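Local structure of eukaryotic translation initiation factor 4E type 5 (Leishmania major, 7KCJ) at residues R15-V20 with L50-S55; S97-N102 with I188-F193; V138-A143 with R154-L159. The protein probably binds the 7-methylguanosine cap of messenger RNA and takes part in translation initiation, as members of the eIF4E family do. All blocks are in the same frame, centred on the assembly; numbering follows the deposited sequence.

Contact 1. Residues R15-V20 with L50-S55; sequences RDKWFV and LDWITS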
loop_
_atom_site.group_PDB
_atom_site.type_symbol
_atom_site.label_atom_id
_atom_site.label_comp_id
_atom_site.label_asym_id
_atom_site.label_seq_id
_atom_site.Cartn_x
_atom_site.Cartn_y
_atom_site.Cartn_z
ATOM N N ARG A 15 -11.681 -8.843 -4.245
ATOM C CA ARG A 15 -12.784 -8.128 -4.878
ATOM C C ARG A 15 -12.234 -7.465 -6.154
ATOM O O ARG A 15 -11.151 -6.867 -6.137
ATOM C CB ARG A 15 -13.426 -7.108 -3.921
ATOM C CG ARG A 15 -12.467 -6.030 -3.446
ATOM C CD ARG A 15 -13.091 -5.137 -2.403
ATOM N NE ARG A 15 -12.253 -3.968 -2.172
ATOM C CZ ARG A 15 -12.426 -2.787 -2.758
ATOM N NH1 ARG A 15 -13.454 -2.586 -3.576
ATOM N NH2 ARG A 15 -11.605 -1.786 -2.493
ATOM N N ASP A 16 -12.909 -7.670 -7.290
ATOM C CA ASP A 16 -12.439 -7.141 -8.589
ATOM C C ASP A 16 -10.959 -7.592 -8.867
ATOM O O ASP A 16 -10.508 -8.528 -8.221
ATOM C CB ASP A 16 -12.599 -5.603 -8.602
ATOM C CG ASP A 16 -13.980 -5.119 -8.228
ATOM O OD1 ASP A 16 -14.930 -5.404 -8.979
ATOM O OD2 ASP A 16 -14.107 -4.437 -7.199
ATOM N N LYS A 17 -10.205 -6.931 -9.735
ATOM C CA LYS A 17 -8.793 -7.273 -9.950
ATOM C C LYS A 17 -7.924 -6.079 -9.573
ATOM O O LYS A 17 -8.380 -4.934 -9.614
ATOM C CB LYS A 17 -8.522 -7.742 -11.389
ATOM C CG LYS A 17 -9.234 -6.893 -12.442
ATOM C CD LYS A 17 -8.835 -7.240 -13.865
ATOM C CE LYS A 17 -9.466 -6.292 -14.858
ATOM N NZ LYS A 17 -8.888 -6.455 -16.220
ATOM N N TRP A 18 -6.675 -6.342 -9.197
ATOM C CA TRP A 18 -5.735 -5.309 -8.796
ATOM C C TRP A 18 -4.478 -5.442 -9.645
ATOM O O TRP A 18 -3.995 -6.556 -9.830
ATOM C CB TRP A 18 -5.387 -5.481 -7.294
ATOM C CG TRP A 18 -6.595 -5.377 -6.396
ATOM C CD1 TRP A 18 -7.591 -6.302 -6.244
ATOM C CD2 TRP A 18 -6.942 -4.269 -5.546
ATOM N NE1 TRP A 18 -8.538 -5.836 -5.354
ATOM C CE2 TRP A 18 -8.178 -4.578 -4.936
ATOM C CE3 TRP A 18 -6.316 -3.065 -5.220
ATOM C CZ2 TRP A 18 -8.802 -3.711 -4.032
ATOM C CZ3 TRP A 18 -6.952 -2.192 -4.348
ATOM C CH2 TRP A 18 -8.173 -2.523 -3.761
ATOM N N PHE A 19 -3.964 -4.333 -10.184
ATOM C CA PHE A 19 -2.725 -4.368 -10.950
ATOM C C PHE A 19 -1.545 -4.045 -10.039
ATOM O O PHE A 19 -1.575 -3.062 -9.300
ATOM C CB PHE A 19 -2.751 -3.414 -12.145
ATOM C CG PHE A 19 -1.673 -3.734 -13.148
ATOM C CD1 PHE A 19 -1.851 -4.735 -14.083
ATOM C CD2 PHE A 19 -0.463 -3.059 -13.133
ATOM C CE1 PHE A 19 -0.846 -5.045 -15.000
ATOM C CE2 PHE A 19 0.536 -3.369 -14.049
ATOM C CZ PHE A 19 0.341 -4.361 -14.970
ATOM N N VAL A 20 -0.502 -4.867 -10.106
ATOM C CA VAL A 20 0.679 -4.715 -9.263
ATOM C C VAL A 20 1.829 -4.142 -10.089
ATOM O O VAL A 20 2.081 -4.590 -11.209
ATOM C CB VAL A 20 1.088 -6.057 -8.600
ATOM C CG1 VAL A 20 2.142 -5.834 -7.526
ATOM C CG2 VAL A 20 -0.122 -6.781 -8.006
ATOM N N LEU A 50 4.062 -5.444 -13.152
ATOM C CA LEU A 50 4.048 -6.868 -12.864
ATOM C C LEU A 50 2.826 -7.407 -13.633
ATOM O O LEU A 50 2.911 -7.476 -14.852
ATOM C CB LEU A 50 4.089 -7.184 -11.353
ATOM C CG LEU A 50 5.455 -7.022 -10.648
ATOM C CD1 LEU A 50 5.765 -5.558 -10.332
ATOM C CD2 LEU A 50 5.506 -7.889 -9.357
ATOM N N ASP A 51 1.674 -7.659 -12.991
ATOM C CA ASP A 51 0.486 -8.168 -13.674
ATOM C C ASP A 51 -0.757 -8.044 -12.756
ATOM O O ASP A 51 -0.639 -7.660 -11.587
ATOM C CB ASP A 51 0.721 -9.646 -14.033
ATOM C CG ASP A 51 -0.064 -10.157 -15.223
ATOM O OD1 ASP A 51 -0.963 -9.418 -15.716
ATOM O OD2 ASP A 51 0.227 -11.287 -15.676
ATOM N N TRP A 52 -1.938 -8.388 -13.283
ATOM C CA TRP A 52 -3.177 -8.388 -12.525
ATOM C C TRP A 52 -3.184 -9.532 -11.529
ATOM O O TRP A 52 -2.692 -10.618 -11.837
ATOM C CB TRP A 52 -4.362 -8.651 -13.471
ATOM C CG TRP A 52 -4.618 -7.582 -14.480
ATOM C CD1 TRP A 52 -4.366 -7.637 -15.822
ATOM C CD2 TRP A 52 -5.210 -6.298 -14.230
ATOM N NE1 TRP A 52 -4.758 -6.458 -16.423
ATOM C CE2 TRP A 52 -5.278 -5.618 -15.467
ATOM C CE3 TRP A 52 -5.655 -5.642 -13.073
ATOM C CZ2 TRP A 52 -5.825 -4.341 -15.583
ATOM C CZ3 TRP A 52 -6.189 -4.373 -13.185
ATOM C CH2 TRP A 52 -6.296 -3.745 -14.430
ATOM N N ILE A 53 -3.836 -9.329 -10.383
ATOM C CA ILE A 53 -4.045 -10.380 -9.412
ATOM C C ILE A 53 -5.553 -10.428 -9.077
ATOM O O ILE A 53 -6.194 -9.387 -8.913
ATOM C CB ILE A 53 -3.141 -10.267 -8.157
ATOM C CG1 ILE A 53 -3.336 -8.907 -7.401
ATOM C CG2 ILE A 53 -1.668 -10.542 -8.508
ATOM C CD1 ILE A 53 -2.549 -8.801 -6.085
ATOM N N THR A 54 -6.137 -11.633 -9.069
ATOM C CA THR A 54 -7.559 -11.826 -8.785
ATOM C C THR A 54 -7.820 -12.743 -7.582
ATOM O O THR A 54 -8.975 -12.958 -7.223
ATOM C CB THR A 54 -8.259 -12.395 -10.041
ATOM O OG1 THR A 54 -7.828 -13.747 -10.242
ATOM C CG2 THR A 54 -7.969 -11.578 -11.310
ATOM N N SER A 55 -6.772 -13.310 -6.986
ATOM C CA SER A 55 -6.917 -14.258 -5.897
ATOM C C SER A 55 -5.820 -14.090 -4.864
ATOM O O SER A 55 -4.785 -13.478 -5.147
ATOM C CB SER A 55 -6.903 -15.680 -6.449
ATOM O OG SER A 55 -5.595 -16.079 -6.832
#
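Trp52 has a neighbour on each face of its indole: over one face, near its centre, stands Phe19 CD1, and over the opposite face, nearer the rim, Lys17 CD. The two strands, 17-20 and 50-55, pair antiparallel at one side of the curved eIF4E sheet, with a classic beta bulge where Leu50 and Asp51 both face Val20. Phe19 and Trp52 form a T-shaped pair, the phenyl edge directed at the indole face, planes 79° apart and CD1 3.7 Å from Trp52 CD2. One face of the phenyl ring takes Asp51 O toward its rim. Lys17 CG sits between its own backbone N and carbonyl carbon (chi1 43°); the extended chain beyond it runs obliquely over the indole, giving a CH-pi contact from CD and a cation-pi contact from NZ, 4.0 Å from the centroid of the Trp52 six-membered ring. On the sheet face carrying Trp18 and Ile53, Val20 CG2 meets Ile53 CD1 at 3.7 Å, and Leu59 and Thr62 of helix 56-64 also touch Ile53. The Trp18 ring heads away from strand 50-55 to Val120 and Met121 of helix 108-121, and its NE1 donates to Arg15 O at 2.9 Å. In the backbone, Trp18 and Ile53 exchange two hydrogen bonds. At the bulge Val20 uses two different partners: Leu50 N donates to Val20 O at 2.9 Å, while Val20 N reaches Asp51 O at 3.2 Å from 44° above the carbonyl plane.

Contact 2. Residues S97-N102 with I188-F193; sequences SRIMIN and IAEASF
Ile188 sets its CG2 3.9 Å from Ile99 CG2, the two side chains running alongside each other in the same direction, on the sheet face where helix 165-178 packs against Ile99 and Ile101. Ala189 forms an antiparallel hydrogen-bonded pair with Met100, N to O in both directions. Glu190, opposite Ile99, brings its CG to 4.3 Å from Ile99 CG1, while its OE1 is hydrogen-bonded to Ser165 OG. Ala191 repeats the two-way backbone pairing with Arg98, on the outermost strand of the antiparallel eIF4E sheet. Ser192 offers its carbonyl oxygen to the side chain of Arg98: NE donates to Ser192 O at 2.9 Å, from 35° above the carbonyl plane. The ring of Phe193 lies against Ser97, one face over CA near the rim, with Phe193 CZ 3.4 Å from Ser97 O; Trp158 meets this ring edge-to-face. Phe193 O lies 3.6 Å above the guanidinium plane of Arg98, toward its rim, buried without a hydrogen-bond partner. Since Arg98 NH1 also forms a salt bridge with Glu156, the guanidinium ties the end of segment 188-193 to a carboxylate on strand 153-159, and its positive charge probably eases the burial of Phe193 O.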
loop_
_atom_site.group_PDB
_atom_site.type_symbol
_atom_site.label_atom_id
_atom_site.label_comp_id
_atom_site.label_asym_id
_atom_site.label_seq_id
_atom_site.Cartn_x
_atom_site.Cartn_y
_atom_site.Cartn_z
ATOM N N SER A 97 -9.179 10.618 0.508
ATOM C CA SER A 97 -8.121 10.915 1.465
ATOM C C SER A 97 -7.263 9.644 1.697
ATOM O O SER A 97 -7.457 8.644 0.990
ATOM C CB SER A 97 -8.684 11.501 2.757
ATOM O OG SER A 97 -9.537 10.601 3.445
ATOM N N ARG A 98 -6.290 9.691 2.629
ATOM C CA ARG A 98 -5.418 8.547 2.832
ATOM C C ARG A 98 -5.177 8.188 4.287
ATOM O O ARG A 98 -5.369 9.012 5.181
ATOM C CB ARG A 98 -4.092 8.762 2.089
ATOM C CG ARG A 98 -3.244 9.856 2.684
ATOM C CD ARG A 98 -2.116 10.269 1.762
ATOM N NE ARG A 98 -1.435 11.452 2.283
ATOM C CZ ARG A 98 -0.119 11.637 2.263
ATOM N NH1 ARG A 98 0.683 10.709 1.751
ATOM N NH2 ARG A 98 0.408 12.737 2.778
ATOM N N ILE A 99 -4.771 6.928 4.515
ATOM C CA ILE A 99 -4.420 6.422 5.836
ATOM C C ILE A 99 -2.998 5.883 5.748
ATOM O O ILE A 99 -2.699 5.081 4.862
ATOM C CB ILE A 99 -5.427 5.337 6.326
ATOM C CG1 ILE A 99 -6.794 5.949 6.644
ATOM C CG2 ILE A 99 -4.883 4.588 7.535
ATOM C CD1 ILE A 99 -7.872 4.932 6.823
ATOM N N MET A 100 -2.101 6.364 6.617
ATOM C CA MET A 100 -0.722 5.872 6.646
ATOM C C MET A 100 -0.544 5.000 7.851
ATOM O O MET A 100 -0.921 5.391 8.955
ATOM C CB MET A 100 0.314 7.007 6.721
ATOM C CG MET A 100 0.064 8.146 5.782
ATOM S SD MET A 100 -0.075 7.837 4.046
ATOM C CE MET A 100 1.682 7.829 3.631
ATOM N N ILE A 101 -0.010 3.804 7.643
ATOM C CA ILE A 101 0.279 2.860 8.715
ATOM C C ILE A 101 1.775 2.565 8.679
ATOM O O ILE A 101 2.248 1.960 7.712
ATOM C CB ILE A 101 -0.536 1.559 8.522
ATOM C CG1 ILE A 101 -2.043 1.844 8.454
ATOM C CG2 ILE A 101 -0.240 0.551 9.622
ATOM C CD1 ILE A 101 -2.745 0.976 7.571
ATOM N N ASN A 102 2.519 2.980 9.710
ATOM C CA ASN A 102 3.955 2.668 9.790
ATOM C C ASN A 102 4.158 1.429 10.645
ATOM O O ASN A 102 3.641 1.372 11.754
ATOM C CB ASN A 102 4.743 3.824 10.373
ATOM C CG ASN A 102 4.733 5.028 9.466
ATOM O OD1 ASN A 102 5.499 5.093 8.500
ATOM N ND2 ASN A 102 3.870 5.990 9.748
ATOM N N ILE A 188 -0.955 4.639 13.257
ATOM C CA ILE A 188 -1.951 4.848 12.234
ATOM C C ILE A 188 -2.285 6.321 12.202
ATOM O O ILE A 188 -2.543 6.923 13.245
ATOM C CB ILE A 188 -3.219 3.994 12.489
ATOM C CG1 ILE A 188 -2.869 2.505 12.558
ATOM C CG2 ILE A 188 -4.273 4.259 11.399
ATOM C CD1 ILE A 188 -3.942 1.641 13.042
ATOM N N ALA A 189 -2.279 6.909 11.010
ATOM C CA ALA A 189 -2.594 8.317 10.859
ATOM C C ALA A 189 -3.533 8.538 9.681
ATOM O O ALA A 189 -3.452 7.830 8.684
ATOM C CB ALA A 189 -1.316 9.114 10.660
ATOM N N GLU A 190 -4.429 9.508 9.800
ATOM C CA GLU A 190 -5.324 9.891 8.713
ATOM C C GLU A 190 -4.826 11.224 8.189
ATOM O O GLU A 190 -4.488 12.118 8.978
ATOM C CB GLU A 190 -6.758 10.055 9.213
ATOM C CG GLU A 190 -7.332 8.790 9.811
ATOM C CD GLU A 190 -8.650 9.042 10.508
ATOM O OE1 GLU A 190 -9.644 9.346 9.805
ATOM O OE2 GLU A 190 -8.686 8.963 11.756
ATOM N N ALA A 191 -4.781 11.375 6.875
ATOM C CA ALA A 191 -4.303 12.616 6.272
ATOM C C ALA A 191 -4.942 12.869 4.925
ATOM O O ALA A 191 -5.392 11.936 4.259
ATOM C CB ALA A 191 -2.778 12.571 6.124
ATOM N N SER A 192 -4.961 14.134 4.504
ATOM C CA SER A 192 -5.428 14.482 3.180
ATOM C C SER A 192 -4.322 14.092 2.172
ATOM O O SER A 192 -3.192 13.765 2.569
ATOM C CB SER A 192 -5.747 15.974 3.104
ATOM O OG SER A 192 -4.569 16.761 3.088
ATOM N N PHE A 193 -4.646 14.089 0.881
ATOM C CA PHE A 193 -3.661 13.757 -0.147
ATOM C C PHE A 193 -2.489 14.759 -0.183
ATOM O O PHE A 193 -1.344 14.329 -0.345
ATOM C CB PHE A 193 -4.332 13.650 -1.518
ATOM C CG PHE A 193 -5.170 12.409 -1.673
ATOM C CD1 PHE A 193 -4.697 11.177 -1.258
ATOM C CD2 PHE A 193 -6.423 12.474 -2.226
ATOM C CE1 PHE A 193 -5.455 10.038 -1.428
ATOM C CE2 PHE A 193 -7.178 11.335 -2.389
ATOM C CZ PHE A 193 -6.691 10.124 -1.995
#

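Contact 3. Residues V138-A143 with R154-L159; sequences VLRIAA and RVEVWL
Arg140 and Glu156 extend together from the same sheet face, across a beta hairpin at the middle of the antiparallel eIF4E sheet. The polar contacts centre on this pair. Arg140 NE donates to Glu156 OE2 at 3.0 Å in a salt bridge, arriving from 56° above the carboxylate plane, and NH2 adds a weak bond to the same oxygen. Glu156 CG is anti to its backbone N (chi1 174°) and the chain beyond is extended; OE1 accepts a nearly straight hydrogen bond from Trp158 NE1 at 3.0 Å. This oxygen lies in the indole plane, whereas the N-H comes from well above the carboxylate plane. In the backbone, Arg140 with Glu156 and Ala142 with Arg154 each bond in both directions, whereas Val138 contributes only its carbonyl, to Trp158 N; Val138 N is buried without a partner. Among flat groups, Trp158 CZ2 stands over one face of the Arg140 guanidinium, 3.3 Å from NE, with the two planes 47° apart. Val138 CG1 makes a CH-pi contact over the Trp158 ring, 4.3 Å from its six-membered centroid, while Val138 CB approaches Trp158 CE3 to 3.7 Å. Apolar contacts occupy the other sheet face: Leu139 CD1 touches both Val157 CG2 and Val155 CG1 at 3.7 Å, and Leu117, Val120 and Val116 of helix 108-121 pack on Leu139, Val157 and Val155 respectively. With Arg98 as a second arginine partner, the Glu156 carboxylate has surroundings that would favour its ionised form and probably limit its rotation.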
loop_
_atom_site.group_PDB
_atom_site.type_symbol
_atom_site.label_atom_id
_atom_site.label_comp_id
_atom_site.label_asym_id
_atom_site.label_seq_id
_atom_site.Cartn_x
_atom_site.Cartn_y
_atom_site.Cartn_z
ATOM N N VAL A 138 -6.441 2.074 -3.743
ATOM C CA VAL A 138 -5.013 2.026 -4.029
ATOM C C VAL A 138 -4.273 1.696 -2.741
ATOM O O VAL A 138 -4.569 2.266 -1.673
ATOM C CB VAL A 138 -4.423 3.313 -4.684
ATOM C CG1 VAL A 138 -2.910 3.209 -4.831
ATOM C CG2 VAL A 138 -5.050 3.606 -6.044
ATOM N N LEU A 139 -3.287 0.820 -2.843
ATOM C CA LEU A 139 -2.456 0.445 -1.726
ATOM C C LEU A 139 -1.010 0.630 -2.171
ATOM O O LEU A 139 -0.627 0.111 -3.213
ATOM C CB LEU A 139 -2.727 -1.021 -1.404
ATOM C CG LEU A 139 -2.331 -1.540 -0.046
ATOM C CD1 LEU A 139 -3.052 -0.803 1.057
ATOM C CD2 LEU A 139 -2.708 -3.005 0.040
ATOM N N ARG A 140 -0.218 1.407 -1.416
ATOM C CA ARG A 140 1.176 1.657 -1.746
ATOM C C ARG A 140 2.043 1.211 -0.578
ATOM O O ARG A 140 1.818 1.623 0.544
ATOM C CB ARG A 140 1.403 3.138 -2.065
ATOM C CG ARG A 140 0.293 3.753 -2.915
ATOM C CD ARG A 140 0.824 4.675 -3.970
ATOM N NE ARG A 140 1.320 5.919 -3.399
ATOM C CZ ARG A 140 2.156 6.747 -4.016
ATOM N NH1 ARG A 140 2.619 6.456 -5.226
ATOM N NH2 ARG A 140 2.536 7.875 -3.427
ATOM N N ILE A 141 2.997 0.326 -0.824
ATOM C CA ILE A 141 3.879 -0.191 0.219
ATOM C C ILE A 141 5.299 0.319 0.007
ATOM O O ILE A 141 5.852 0.129 -1.071
ATOM C CB ILE A 141 3.794 -1.721 0.311
ATOM C CG1 ILE A 141 2.347 -2.206 0.358
ATOM C CG2 ILE A 141 4.543 -2.226 1.504
ATOM C CD1 ILE A 141 2.248 -3.756 0.231
ATOM N N ALA A 142 5.831 1.080 0.971
ATOM C CA ALA A 142 7.161 1.664 0.853
ATOM C C ALA A 142 8.150 1.133 1.871
ATOM O O ALA A 142 7.914 1.270 3.073
ATOM C CB ALA A 142 7.078 3.170 0.977
ATOM N N ALA A 143 9.285 0.597 1.411
ATOM C CA ALA A 143 10.336 0.141 2.332
ATOM C C ALA A 143 10.994 1.374 2.957
ATOM O O ALA A 143 11.473 2.256 2.228
ATOM C CB ALA A 143 11.396 -0.645 1.571
ATOM N N ARG A 154 6.125 1.307 5.402
ATOM C CA ARG A 154 4.941 2.157 5.493
ATOM C C ARG A 154 3.916 1.709 4.486
ATOM O O ARG A 154 4.248 1.561 3.318
ATOM C CB ARG A 154 5.259 3.635 5.244
ATOM C CG ARG A 154 4.010 4.508 5.468
ATOM C CD ARG A 154 4.166 5.928 4.992
ATOM N NE ARG A 154 5.296 6.625 5.584
ATOM C CZ ARG A 154 5.726 7.819 5.182
ATOM N NH1 ARG A 154 5.138 8.438 4.159
ATOM N NH2 ARG A 154 6.769 8.389 5.775
ATOM N N VAL A 155 2.681 1.517 4.917
ATOM C CA VAL A 155 1.593 1.179 4.021
ATOM C C VAL A 155 0.705 2.415 3.904
ATOM O O VAL A 155 0.322 3.013 4.914
ATOM C CB VAL A 155 0.799 -0.059 4.485
ATOM C CG1 VAL A 155 -0.276 -0.424 3.452
ATOM C CG2 VAL A 155 1.723 -1.245 4.727
ATOM N N GLU A 156 0.449 2.851 2.686
ATOM C CA GLU A 156 -0.376 4.022 2.403
ATOM C C GLU A 156 -1.635 3.533 1.686
ATOM O O GLU A 156 -1.534 2.902 0.634
ATOM C CB GLU A 156 0.407 5.004 1.514
ATOM C CG GLU A 156 -0.389 6.209 1.018
ATOM C CD GLU A 156 0.403 7.164 0.142
ATOM O OE1 GLU A 156 0.027 8.352 0.055
ATOM O OE2 GLU A 156 1.408 6.716 -0.460
ATOM N N VAL A 157 -2.808 3.813 2.248
ATOM C CA VAL A 157 -4.085 3.391 1.660
ATOM C C VAL A 157 -4.839 4.602 1.136
ATOM O O VAL A 157 -5.064 5.528 1.905
ATOM C CB VAL A 157 -4.966 2.677 2.727
ATOM C CG1 VAL A 157 -6.195 2.047 2.077
ATOM C CG2 VAL A 157 -4.169 1.638 3.531
ATOM N N TRP A 158 -5.270 4.601 -0.136
ATOM C CA TRP A 158 -6.046 5.715 -0.701
ATOM C C TRP A 158 -7.507 5.353 -0.733
ATOM O O TRP A 158 -7.874 4.331 -1.310
ATOM C CB TRP A 158 -5.591 6.103 -2.119
ATOM C CG TRP A 158 -4.197 6.669 -2.235
ATOM C CD1 TRP A 158 -3.319 6.938 -1.222
ATOM C CD2 TRP A 158 -3.521 7.014 -3.454
ATOM N NE1 TRP A 158 -2.139 7.423 -1.737
ATOM C CE2 TRP A 158 -2.240 7.484 -3.105
ATOM C CE3 TRP A 158 -3.879 6.987 -4.809
ATOM C CZ2 TRP A 158 -1.301 7.873 -4.063
ATOM C CZ3 TRP A 158 -2.957 7.423 -5.751
ATOM C CH2 TRP A 158 -1.690 7.868 -5.369
ATOM N N LEU A 159 -8.336 6.152 -0.069
ATOM C CA LEU A 159 -9.773 5.922 -0.034
ATOM C C LEU A 159 -10.442 6.853 -1.043
ATOM O O LEU A 159 -10.077 8.021 -1.117
ATOM C CB LEU A 159 -10.359 6.210 1.361
ATOM C CG LEU A 159 -9.537 5.922 2.630
ATOM C CD1 LEU A 159 -10.351 6.145 3.829
ATOM C CD2 LEU A 159 -9.093 4.514 2.691
#

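How the contacts relate
All three contacts belong to one antiparallel sheet with the strand order 48-55, 13-23, 77-82, 136-143, 153-159, 97-103, 186-191. Contact 1 joins the two strands at one end, contact 2 the two at the other, and contact 3 the central hairpin. The centres of contacts 1 and 2 are about 23 Å apart, on opposite sides of the chain centre; the centre of contact 3 is about 16 Å from that of contact 1 and about 9 Å from that of contact 2. Strand 77-82 bridges contacts 1 and 3, whereas contacts 2 and 3 adjoin directly. Along the chain contact 1 closes first, and contact 3 lies within the loop closed by contact 2, so distant parts of the sequence build one continuous sheet.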